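Local coordinates for uncharacterized protein VP1736 (Vibrio parahaemolyticus, PDB 3LXQ) that is of unknown function but carries a sulfatase-family domain of the alkaline phosphatase clan, an alpha/beta fold built round a large mixed sheet, at residues G173-F178 and F198-E203; P253-E258 and E267-N272; Y388-N393 and I425-A430. All blocks are in the same frame, centred on the assembly; numbering follows the deposited sequence.

Interaction 1: residues G173-F178 and F198-E203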
loop_
_atom_site.group_PDB
_atom_site.type_symbol
_atom_site.label_atom_id
_atom_site.label_comp_id
_atom_site.label_asym_id
_atom_site.label_seq_id
_atom_site.Cartn_x
_atom_site.Cartn_y
_atom_site.Cartn_z
ATOM N N GLY A 173 -19.401 1.878 11.469
ATOM C CA GLY A 173 -20.373 0.775 11.353
ATOM C C GLY A 173 -19.977 -0.407 10.473
ATOM O O GLY A 173 -20.818 -1.257 10.161
ATOM N N TYR A 174 -18.704 -0.460 10.067
ATOM C CA TYR A 174 -18.171 -1.569 9.263
ATOM C C TYR A 174 -17.685 -2.747 10.115
ATOM O O TYR A 174 -17.164 -2.562 11.225
ATOM C CB TYR A 174 -16.973 -1.105 8.414
ATOM C CG TYR A 174 -17.283 -0.420 7.091
ATOM C CD1 TYR A 174 -17.935 0.817 7.047
ATOM C CD2 TYR A 174 -16.863 -0.988 5.881
ATOM C CE1 TYR A 174 -18.184 1.458 5.819
ATOM C CE2 TYR A 174 -17.111 -0.362 4.658
ATOM C CZ TYR A 174 -17.766 0.856 4.636
ATOM O OH TYR A 174 -18.032 1.452 3.434
ATOM N N HIS A 175 -17.833 -3.955 9.578
ATOM C CA HIS A 175 -17.096 -5.086 10.094
ATOM C C HIS A 175 -15.717 -5.013 9.461
ATOM O O HIS A 175 -15.597 -4.739 8.270
ATOM C CB HIS A 175 -17.759 -6.404 9.721
ATOM C CG HIS A 175 -17.070 -7.597 10.304
ATOM N ND1 HIS A 175 -17.369 -8.090 11.559
ATOM C CD2 HIS A 175 -16.085 -8.385 9.813
ATOM C CE1 HIS A 175 -16.603 -9.136 11.808
ATOM N NE2 HIS A 175 -15.811 -9.333 10.767
ATOM N N THR A 176 -14.678 -5.241 10.256
ATOM C CA THR A 176 -13.302 -5.145 9.739
ATOM C C THR A 176 -12.529 -6.435 9.989
ATOM O O THR A 176 -12.597 -7.013 11.079
ATOM C CB THR A 176 -12.555 -3.934 10.322
ATOM O OG1 THR A 176 -12.620 -3.970 11.756
ATOM C CG2 THR A 176 -13.180 -2.636 9.820
ATOM N N GLN A 177 -11.806 -6.891 8.969
ATOM C CA GLN A 177 -11.114 -8.172 9.048
ATOM C C GLN A 177 -9.799 -8.176 8.299
ATOM O O GLN A 177 -9.557 -7.335 7.441
ATOM C CB GLN A 177 -12.001 -9.324 8.550
ATOM C CG GLN A 177 -12.358 -9.242 7.073
ATOM C CD GLN A 177 -13.002 -10.506 6.534
ATOM O OE1 GLN A 177 -13.496 -11.348 7.292
ATOM N NE2 GLN A 177 -13.001 -10.646 5.212
ATOM N N PHE A 178 -8.963 -9.146 8.650
ATOM C CA PHE A 178 -7.701 -9.401 7.996
ATOM C C PHE A 178 -7.718 -10.871 7.620
ATOM O O PHE A 178 -7.962 -11.710 8.462
ATOM C CB PHE A 178 -6.569 -9.114 8.979
ATOM C CG PHE A 178 -5.201 -9.542 8.501
ATOM C CD1 PHE A 178 -4.688 -9.102 7.278
ATOM C CD2 PHE A 178 -4.404 -10.349 9.309
ATOM C CE1 PHE A 178 -3.405 -9.485 6.848
ATOM C CE2 PHE A 178 -3.125 -10.730 8.897
ATOM C CZ PHE A 178 -2.622 -10.293 7.663
ATOM N N PHE A 198 -9.340 -3.732 13.930
ATOM C CA PHE A 198 -9.769 -4.975 13.296
ATOM C C PHE A 198 -10.601 -5.818 14.270
ATOM O O PHE A 198 -10.222 -5.980 15.435
ATOM C CB PHE A 198 -8.574 -5.765 12.767
ATOM C CG PHE A 198 -7.976 -5.198 11.509
ATOM C CD1 PHE A 198 -7.142 -4.085 11.556
ATOM C CD2 PHE A 198 -8.239 -5.785 10.274
ATOM C CE1 PHE A 198 -6.579 -3.565 10.390
ATOM C CE2 PHE A 198 -7.684 -5.270 9.101
ATOM C CZ PHE A 198 -6.853 -4.154 9.159
ATOM N N ASP A 199 -11.740 -6.320 13.785
ATOM C CA ASP A 199 -12.654 -7.141 14.580
ATOM C C ASP A 199 -12.232 -8.605 14.551
ATOM O O ASP A 199 -11.900 -9.189 15.582
ATOM C CB ASP A 199 -14.094 -7.039 14.049
ATOM C CG ASP A 199 -14.765 -5.726 14.396
ATOM O OD1 ASP A 199 -14.313 -5.048 15.341
ATOM O OD2 ASP A 199 -15.760 -5.377 13.724
ATOM N N GLN A 200 -12.264 -9.178 13.353
ATOM C CA GLN A 200 -11.993 -10.586 13.114
ATOM C C GLN A 200 -10.616 -10.736 12.470
ATOM O O GLN A 200 -10.211 -9.901 11.664
ATOM C CB GLN A 200 -13.077 -11.141 12.188
ATOM C CG GLN A 200 -12.774 -12.482 11.535
ATOM C CD GLN A 200 -13.809 -12.875 10.494
ATOM O OE1 GLN A 200 -14.316 -13.997 10.506
ATOM N NE2 GLN A 200 -14.139 -11.947 9.594
ATOM N N ILE A 201 -9.889 -11.780 12.856
ATOM C CA ILE A 201 -8.693 -12.186 12.126
ATOM C C ILE A 201 -8.832 -13.645 11.728
ATOM O O ILE A 201 -9.059 -14.530 12.569
ATOM C CB ILE A 201 -7.373 -11.928 12.900
ATOM C CG1 ILE A 201 -7.081 -10.427 12.938
ATOM C CG2 ILE A 201 -6.201 -12.653 12.226
ATOM C CD1 ILE A 201 -5.856 -10.041 13.732
ATOM N N VAL A 202 -8.724 -13.863 10.425
ATOM C CA VAL A 202 -8.797 -15.176 9.824
ATOM C C VAL A 202 -7.365 -15.549 9.470
ATOM O O VAL A 202 -6.698 -14.832 8.727
ATOM C CB VAL A 202 -9.683 -15.144 8.554
ATOM C CG1 VAL A 202 -9.824 -16.528 7.935
ATOM C CG2 VAL A 202 -11.057 -14.549 8.872
ATOM N N GLU A 203 -6.883 -16.656 10.024
ATOM C CA GLU A 203 -5.517 -17.095 9.764
ATOM C C GLU A 203 -5.435 -18.612 9.569
ATOM O O GLU A 203 -6.471 -19.272 9.459
ATOM C CB GLU A 203 -4.587 -16.609 10.873
ATOM C CG GLU A 203 -4.812 -17.261 12.220
ATOM C CD GLU A 203 -3.907 -16.693 13.277
ATOM O OE1 GLU A 203 -2.674 -16.869 13.154
ATOM O OE2 GLU A 203 -4.430 -16.064 14.225
#
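Strands 175-178 and 200-202 run parallel, their axes 4.9 Å apart at closest approach and 28° from alignment, with Gln177 paired to Gln200 and Phe178 to Ile201. At the start of the pairing Thr176 O accepts two backbone donors: Gln200 N lies nearly along its C=O axis at 3.2 Å, while Asp199 N approaches from above the carbonyl plane at 2.9 Å. Further on, Val202 N gives Phe178 O a straight bond of 3.0 Å; the return bond from Phe178 N to Gln200 O is weak. Thr176 OG1 takes the crowded position between backbone N and carbonyl carbon (chi1 53°), where Asp199 N reaches it weakly and Gly197 O is its stronger partner, so a short side chain with a hydroxyl suits this place near the start of the strand. On the face of Gln177, the two glutamine chains lie side by side, extended beyond CG and pointing the same way. Gln200 NE2 sits at the edge of the His175 ring without a hydrogen bond to it; its amide bonds weakly to Glu230. Asp199 CB lies over one face of that ring. The opposite face of the sheet, that of Phe178 and Ile201, is apolar here. Phe178 CG is anti to its backbone N (chi1 171°), and Ile201 CG2 meets the edge of the Phe178 ring, 4.1 Å from CD2. Phe198 turns its ring edge to the peptide after Gln177 and touches Phe178 CB with CD2, at 3.9 Å. Phe193 of helix 189-195 packs against both phenylalanines. Strand 175-180, this helix and strand 200-202 form a beta-alpha-beta crossover, the characteristic unit of alpha/beta folds such as the sulfatase domain.

Interaction 2: residues P253-E258 and E267-N272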
loop_
_atom_site.group_PDB
_atom_site.type_symbol
_atom_site.label_atom_id
_atom_site.label_comp_id
_atom_site.label_asym_id
_atom_site.label_seq_id
_atom_site.Cartn_x
_atom_site.Cartn_y
_atom_site.Cartn_z
ATOM N N PRO A 253 11.060 -20.863 0.525
ATOM C CA PRO A 253 11.631 -21.547 -0.648
ATOM C C PRO A 253 10.717 -21.708 -1.873
ATOM O O PRO A 253 11.092 -22.411 -2.806
ATOM C CB PRO A 253 11.984 -22.917 -0.087
ATOM C CG PRO A 253 10.895 -23.170 0.919
ATOM C CD PRO A 253 10.499 -21.828 1.491
ATOM N N TYR A 254 9.545 -21.062 -1.867
ATOM C CA TYR A 254 8.645 -20.958 -3.046
ATOM C C TYR A 254 7.817 -22.221 -3.328
ATOM O O TYR A 254 7.732 -22.694 -4.469
ATOM C CB TYR A 254 9.389 -20.478 -4.308
ATOM C CG TYR A 254 10.215 -19.234 -4.090
ATOM C CD1 TYR A 254 9.606 -17.996 -3.883
ATOM C CD2 TYR A 254 11.610 -19.294 -4.083
ATOM C CE1 TYR A 254 10.362 -16.856 -3.674
ATOM C CE2 TYR A 254 12.373 -18.157 -3.868
ATOM C CZ TYR A 254 11.737 -16.941 -3.665
ATOM O OH TYR A 254 12.484 -15.805 -3.454
ATOM N N GLU A 255 7.205 -22.754 -2.275
ATOM C CA GLU A 255 6.336 -23.924 -2.382
ATOM C C GLU A 255 4.999 -23.473 -2.933
ATOM O O GLU A 255 4.438 -22.483 -2.450
ATOM C CB GLU A 255 6.111 -24.572 -1.008
ATOM C CG GLU A 255 7.362 -25.012 -0.251
ATOM C CD GLU A 255 7.112 -25.127 1.251
ATOM O OE1 GLU A 255 6.889 -26.256 1.746
ATOM O OE2 GLU A 255 7.130 -24.091 1.944
ATOM N N TYR A 256 4.503 -24.201 -3.940
ATOM C CA TYR A 256 3.183 -23.995 -4.537
ATOM C C TYR A 256 2.788 -25.263 -5.330
ATOM O O TYR A 256 3.672 -25.998 -5.800
ATOM C CB TYR A 256 3.158 -22.745 -5.452
ATOM C CG TYR A 256 3.985 -22.908 -6.698
ATOM C CD1 TYR A 256 3.407 -23.375 -7.880
ATOM C CD2 TYR A 256 5.358 -22.637 -6.691
ATOM C CE1 TYR A 256 4.162 -23.562 -9.030
ATOM C CE2 TYR A 256 6.128 -22.816 -7.842
ATOM C CZ TYR A 256 5.516 -23.282 -9.012
ATOM O OH TYR A 256 6.256 -23.483 -10.159
ATOM N N PRO A 257 1.469 -25.515 -5.485
ATOM C CA PRO A 257 0.937 -26.648 -6.266
ATOM C C PRO A 257 1.539 -26.826 -7.675
ATOM O O PRO A 257 1.906 -25.846 -8.331
ATOM C CB PRO A 257 -0.550 -26.313 -6.378
ATOM C CG PRO A 257 -0.855 -25.560 -5.141
ATOM C CD PRO A 257 0.391 -24.789 -4.781
ATOM N N GLU A 258 1.620 -28.077 -8.126
ATOM C CA GLU A 258 2.083 -28.409 -9.482
ATOM C C GLU A 258 0.924 -28.384 -10.497
ATOM O O GLU A 258 -0.252 -28.408 -10.116
ATOM C CB GLU A 258 2.767 -29.787 -9.497
ATOM C CG GLU A 258 3.980 -29.931 -8.562
ATOM C CD GLU A 258 5.338 -29.763 -9.259
ATOM O OE1 GLU A 258 5.384 -29.468 -10.479
ATOM O OE2 GLU A 258 6.373 -29.929 -8.574
ATOM N N GLU A 267 13.084 -25.030 -13.105
ATOM C CA GLU A 267 12.906 -25.470 -11.712
ATOM C C GLU A 267 11.536 -25.033 -11.192
ATOM O O GLU A 267 11.136 -23.887 -11.396
ATOM C CB GLU A 267 14.019 -24.910 -10.818
ATOM N N HIS A 268 10.824 -25.947 -10.528
ATOM C CA HIS A 268 9.472 -25.673 -10.016
ATOM C C HIS A 268 9.428 -24.581 -8.931
ATOM O O HIS A 268 8.533 -23.739 -8.939
ATOM C CB HIS A 268 8.812 -26.957 -9.501
ATOM C CG HIS A 268 7.479 -26.738 -8.850
ATOM N ND1 HIS A 268 7.328 -26.621 -7.485
ATOM C CD2 HIS A 268 6.236 -26.616 -9.373
ATOM C CE1 HIS A 268 6.052 -26.434 -7.197
ATOM N NE2 HIS A 268 5.366 -26.436 -8.324
HETATM N N MSE A 269 10.386 -24.605 -8.008
HETATM C CA MSE A 269 10.384 -23.693 -6.866
HETATM C C MSE A 269 11.310 -22.508 -7.106
HETATM O O MSE A 269 12.470 -22.522 -6.685
HETATM C CB MSE A 269 10.771 -24.432 -5.575
HETATM C CG MSE A 269 9.682 -25.345 -5.026
HETATM SE SE MSE A 269 10.170 -26.343 -3.415
HETATM C CE MSE A 269 8.568 -27.465 -3.286
ATOM N N THR A 270 10.791 -21.494 -7.803
ATOM C CA THR A 270 11.496 -20.224 -8.027
ATOM C C THR A 270 10.586 -19.044 -7.700
ATOM O O THR A 270 9.365 -19.208 -7.567
ATOM C CB THR A 270 11.959 -20.030 -9.496
ATOM O OG1 THR A 270 10.823 -19.734 -10.317
ATOM C CG2 THR A 270 12.709 -21.263 -10.032
ATOM N N ARG A 271 11.182 -17.857 -7.594
ATOM C CA ARG A 271 10.418 -16.637 -7.381
ATOM C C ARG A 271 9.495 -16.358 -8.562
ATOM O O ARG A 271 8.297 -16.146 -8.370
ATOM C CB ARG A 271 11.326 -15.429 -7.098
ATOM C CG ARG A 271 10.524 -14.194 -6.705
ATOM C CD ARG A 271 11.371 -13.084 -6.117
ATOM N NE ARG A 271 11.694 -13.248 -4.701
ATOM C CZ ARG A 271 10.852 -13.035 -3.687
ATOM N NH1 ARG A 271 9.591 -12.701 -3.904
ATOM N NH2 ARG A 271 11.266 -13.192 -2.439
ATOM N N ASN A 272 10.047 -16.383 -9.773
ATOM C CA ASN A 272 9.249 -16.118 -10.975
ATOM C C ASN A 272 7.993 -16.972 -11.015
ATOM O O ASN A 272 6.891 -16.453 -11.213
ATOM C CB ASN A 272 10.063 -16.321 -12.255
ATOM C CG ASN A 272 11.190 -15.300 -12.421
ATOM O OD1 ASN A 272 12.163 -15.556 -13.139
ATOM N ND2 ASN A 272 11.070 -14.153 -11.768
#
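Tyr254 lays one face of its ring over the backbone where Thr270 joins Arg271, with Arg271 N above the ring centre. Arg271 CB adds an off-centre CH-pi contact, 4.2 Å from the ring centroid. The arginine chain then bends at chi3 (-81°), which brings its guanidinium to the ring edge, the two planes 82° apart and Arg271 NE 3.0 Å from Tyr254 OH. A long chain ending in a flat cation suits this path from the face of the ring to its hydroxyl edge. Thr270 holds the N-cap of helix 271-289, its hydroxyl bonded to Asn273 N. At the other end Tyr256 and His268 make an offset stack, planes 22° apart. Tyr256 OH donates to His268 O at 2.6 Å, although the place of that oxygen is less sure. The Glu258 carboxylate lies almost parallel over the opposite face of the imidazole, with OE2 above its centre, so the histidine is sandwiched between tyrosine and glutamate. Met269, a selenomethionine, runs alongside Glu255, its CG 3.3 Å from Tyr254 O, a buried carbonyl oxygen with no polar partner in the model. The nearby carboxylate of Glu258 may modestly favour a protonated His268, though Glu258 is exposed to solvent.

Interaction 3: residues Y388-N393 and I425-A430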
loop_
_atom_site.group_PDB
_atom_site.type_symbol
_atom_site.label_atom_id
_atom_site.label_comp_id
_atom_site.label_asym_id
_atom_site.label_seq_id
_atom_site.Cartn_x
_atom_site.Cartn_y
_atom_site.Cartn_z
ATOM N N TYR A 388 12.618 11.400 -2.540
ATOM C CA TYR A 388 11.425 12.146 -2.933
ATOM C C TYR A 388 11.459 12.351 -4.449
ATOM O O TYR A 388 12.276 13.124 -4.986
ATOM C CB TYR A 388 11.344 13.487 -2.184
ATOM C CG TYR A 388 9.945 14.098 -2.119
ATOM C CD1 TYR A 388 9.059 13.769 -1.088
ATOM C CD2 TYR A 388 9.520 15.019 -3.083
ATOM C CE1 TYR A 388 7.771 14.350 -1.024
ATOM C CE2 TYR A 388 8.263 15.586 -3.036
ATOM C CZ TYR A 388 7.393 15.248 -2.008
ATOM O OH TYR A 388 6.161 15.822 -1.981
ATOM N N LEU A 389 10.601 11.604 -5.127
ATOM C CA LEU A 389 10.479 11.628 -6.575
ATOM C C LEU A 389 9.317 12.527 -7.004
ATOM O O LEU A 389 8.189 12.389 -6.503
ATOM C CB LEU A 389 10.280 10.204 -7.120
ATOM C CG LEU A 389 10.129 10.030 -8.645
ATOM C CD1 LEU A 389 11.458 10.248 -9.402
ATOM C CD2 LEU A 389 9.516 8.677 -9.012
ATOM N N THR A 390 9.612 13.466 -7.901
ATOM C CA THR A 390 8.587 14.265 -8.582
ATOM C C THR A 390 8.842 14.211 -10.093
ATOM O O THR A 390 9.817 13.614 -10.539
ATOM C CB THR A 390 8.594 15.750 -8.115
ATOM O OG1 THR A 390 9.640 16.449 -8.789
ATOM C CG2 THR A 390 8.807 15.864 -6.604
ATOM N N ARG A 391 7.977 14.836 -10.882
ATOM C CA ARG A 391 8.122 14.784 -12.336
ATOM C C ARG A 391 9.375 15.509 -12.828
ATOM O O ARG A 391 9.836 15.274 -13.944
ATOM C CB ARG A 391 6.878 15.352 -13.013
ATOM C CG ARG A 391 5.718 14.383 -13.094
ATOM C CD ARG A 391 6.008 13.241 -14.061
ATOM N NE ARG A 391 4.921 12.267 -14.083
ATOM C CZ ARG A 391 4.902 11.169 -14.838
ATOM N NH1 ARG A 391 3.857 10.353 -14.789
ATOM N NH2 ARG A 391 5.918 10.883 -15.648
ATOM N N ASP A 392 9.935 16.358 -11.968
ATOM C CA ASP A 392 11.001 17.282 -12.354
ATOM C C ASP A 392 12.352 16.980 -11.726
ATOM O O ASP A 392 13.396 17.364 -12.257
ATOM C CB ASP A 392 10.574 18.711 -12.026
ATOM C CG ASP A 392 9.329 19.112 -12.770
ATOM O OD1 ASP A 392 9.420 19.371 -13.987
ATOM O OD2 ASP A 392 8.253 19.139 -12.143
ATOM N N ASN A 393 12.319 16.273 -10.603
ATOM C CA ASN A 393 13.503 16.059 -9.792
ATOM C C ASN A 393 13.370 14.822 -8.909
ATOM O O ASN A 393 12.265 14.310 -8.669
ATOM C CB ASN A 393 13.765 17.303 -8.931
ATOM C CG ASN A 393 12.481 17.875 -8.337
ATOM O OD1 ASN A 393 11.781 17.196 -7.593
ATOM N ND2 ASN A 393 12.164 19.120 -8.682
ATOM N N ILE A 425 14.725 20.846 -2.045
ATOM C CA ILE A 425 15.386 20.095 -0.968
ATOM C C ILE A 425 14.584 20.152 0.338
ATOM O O ILE A 425 14.458 19.148 1.027
ATOM C CB ILE A 425 16.846 20.571 -0.726
ATOM C CG1 ILE A 425 17.724 20.257 -1.942
ATOM C CG2 ILE A 425 17.441 19.907 0.523
ATOM C CD1 ILE A 425 19.162 20.800 -1.840
ATOM N N ASP A 426 14.031 21.321 0.652
ATOM C CA ASP A 426 13.302 21.542 1.904
ATOM C C ASP A 426 11.985 20.776 1.963
ATOM O O ASP A 426 11.560 20.352 3.034
ATOM C CB ASP A 426 13.026 23.035 2.114
ATOM C CG ASP A 426 14.249 23.806 2.630
ATOM O OD1 ASP A 426 15.368 23.243 2.643
ATOM O OD2 ASP A 426 14.085 24.984 3.026
ATOM N N ARG A 427 11.332 20.625 0.815
ATOM C CA ARG A 427 10.090 19.861 0.723
ATOM C C ARG A 427 10.366 18.365 0.962
ATOM O O ARG A 427 9.601 17.679 1.638
ATOM C CB ARG A 427 9.427 20.083 -0.639
ATOM C CG ARG A 427 8.198 19.208 -0.864
ATOM C CD ARG A 427 7.615 19.439 -2.236
ATOM N NE ARG A 427 8.593 19.180 -3.283
ATOM C CZ ARG A 427 8.442 19.531 -4.556
ATOM N NH1 ARG A 427 7.340 20.154 -4.943
ATOM N NH2 ARG A 427 9.398 19.256 -5.440
ATOM N N ALA A 428 11.474 17.885 0.411
ATOM C CA ALA A 428 11.911 16.496 0.568
ATOM C C ALA A 428 12.292 16.213 2.021
ATOM O O ALA A 428 11.822 15.237 2.615
ATOM C CB ALA A 428 13.091 16.212 -0.359
ATOM N N LYS A 429 13.145 17.074 2.575
ATOM C CA LYS A 429 13.587 16.978 3.977
ATOM C C LYS A 429 12.392 17.010 4.932
ATOM O O LYS A 429 12.266 16.157 5.823
ATOM C CB LYS A 429 14.620 18.083 4.304
ATOM C CG LYS A 429 15.405 17.884 5.601
ATOM C CD LYS A 429 16.522 18.928 5.753
ATOM C CE LYS A 429 16.998 19.044 7.211
ATOM N NZ LYS A 429 17.837 20.263 7.467
ATOM N N ALA A 430 11.493 17.969 4.720
ATOM C CA ALA A 430 10.295 18.103 5.549
ATOM C C ALA A 430 9.468 16.803 5.570
ATOM O O ALA A 430 9.022 16.354 6.633
ATOM C CB ALA A 430 9.451 19.274 5.072
#
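Thr390 OG1 takes part in two hydrogen bonds: it accepts from Asp392 N at 3.2 Å, at a fairly straight N-H angle of 160°, and donates to Asn393 OD1 at 2.6 Å. The second bond reaches OD1 from well above the plane of the Asn393 amide. With OG1 in the crowded position between backbone N and carbonyl carbon, the hydroxyl points into the turn and CG2 is left to face the helix. The bond from Asp392 N defines an ST turn, and Thr390 N bonds to Asn393 O as well, so the bend between strands 385-390 and 394-398 of the five-stranded antiparallel sheet is tied by both backbone and side chains. Helix 422-441 packs across this sheet, its segment axis 9.3 Å from that of strand 388-390 at closest approach. Ala428 has a side chain small enough to let the strand in close, its CB touching Tyr388 CB at 3.7 Å. Tyr388 CG is anti to the backbone N, and the ring runs past Ala428 to meet Arg427. The arginine bends at chi3 (58°) and crosses the tyrosine at about a right angle, NE 3.6 Å from Tyr388 CE2, with guanidinium and ring planes only 22° apart. Arg427 NH2 ends tip to tip with Thr390 CG2, at 3.6 Å, while Asn393 OD1 lies near the plane of the guanidinium, 3.8 Å from Arg427 NH2. Ser60 of helix 50-61 touches both Tyr388 and Arg427.

Along the chain the three contacts follow in series, and none touches another. Interactions 1 and 2 both belong to the sulfatase-family part of the chain, their centres 31 Å apart. Strand 241-246 connects them: it pairs with strand 175-180 of interaction 1 in the mixed sheet and leads into the loop that holds residues 253-258 of interaction 2, on the surface ahead of helix 271-289. Interaction 3 belongs to a different, antiparallel sheet backed by helix 422-441; the centres of interactions 1 and 3 are about 37 Å apart, on opposite sides of the chain's centre. The protein thus combines a sheet-based alpha/beta core, a surface loop packed at a helix start, and a separate C-terminal sheet with its helix.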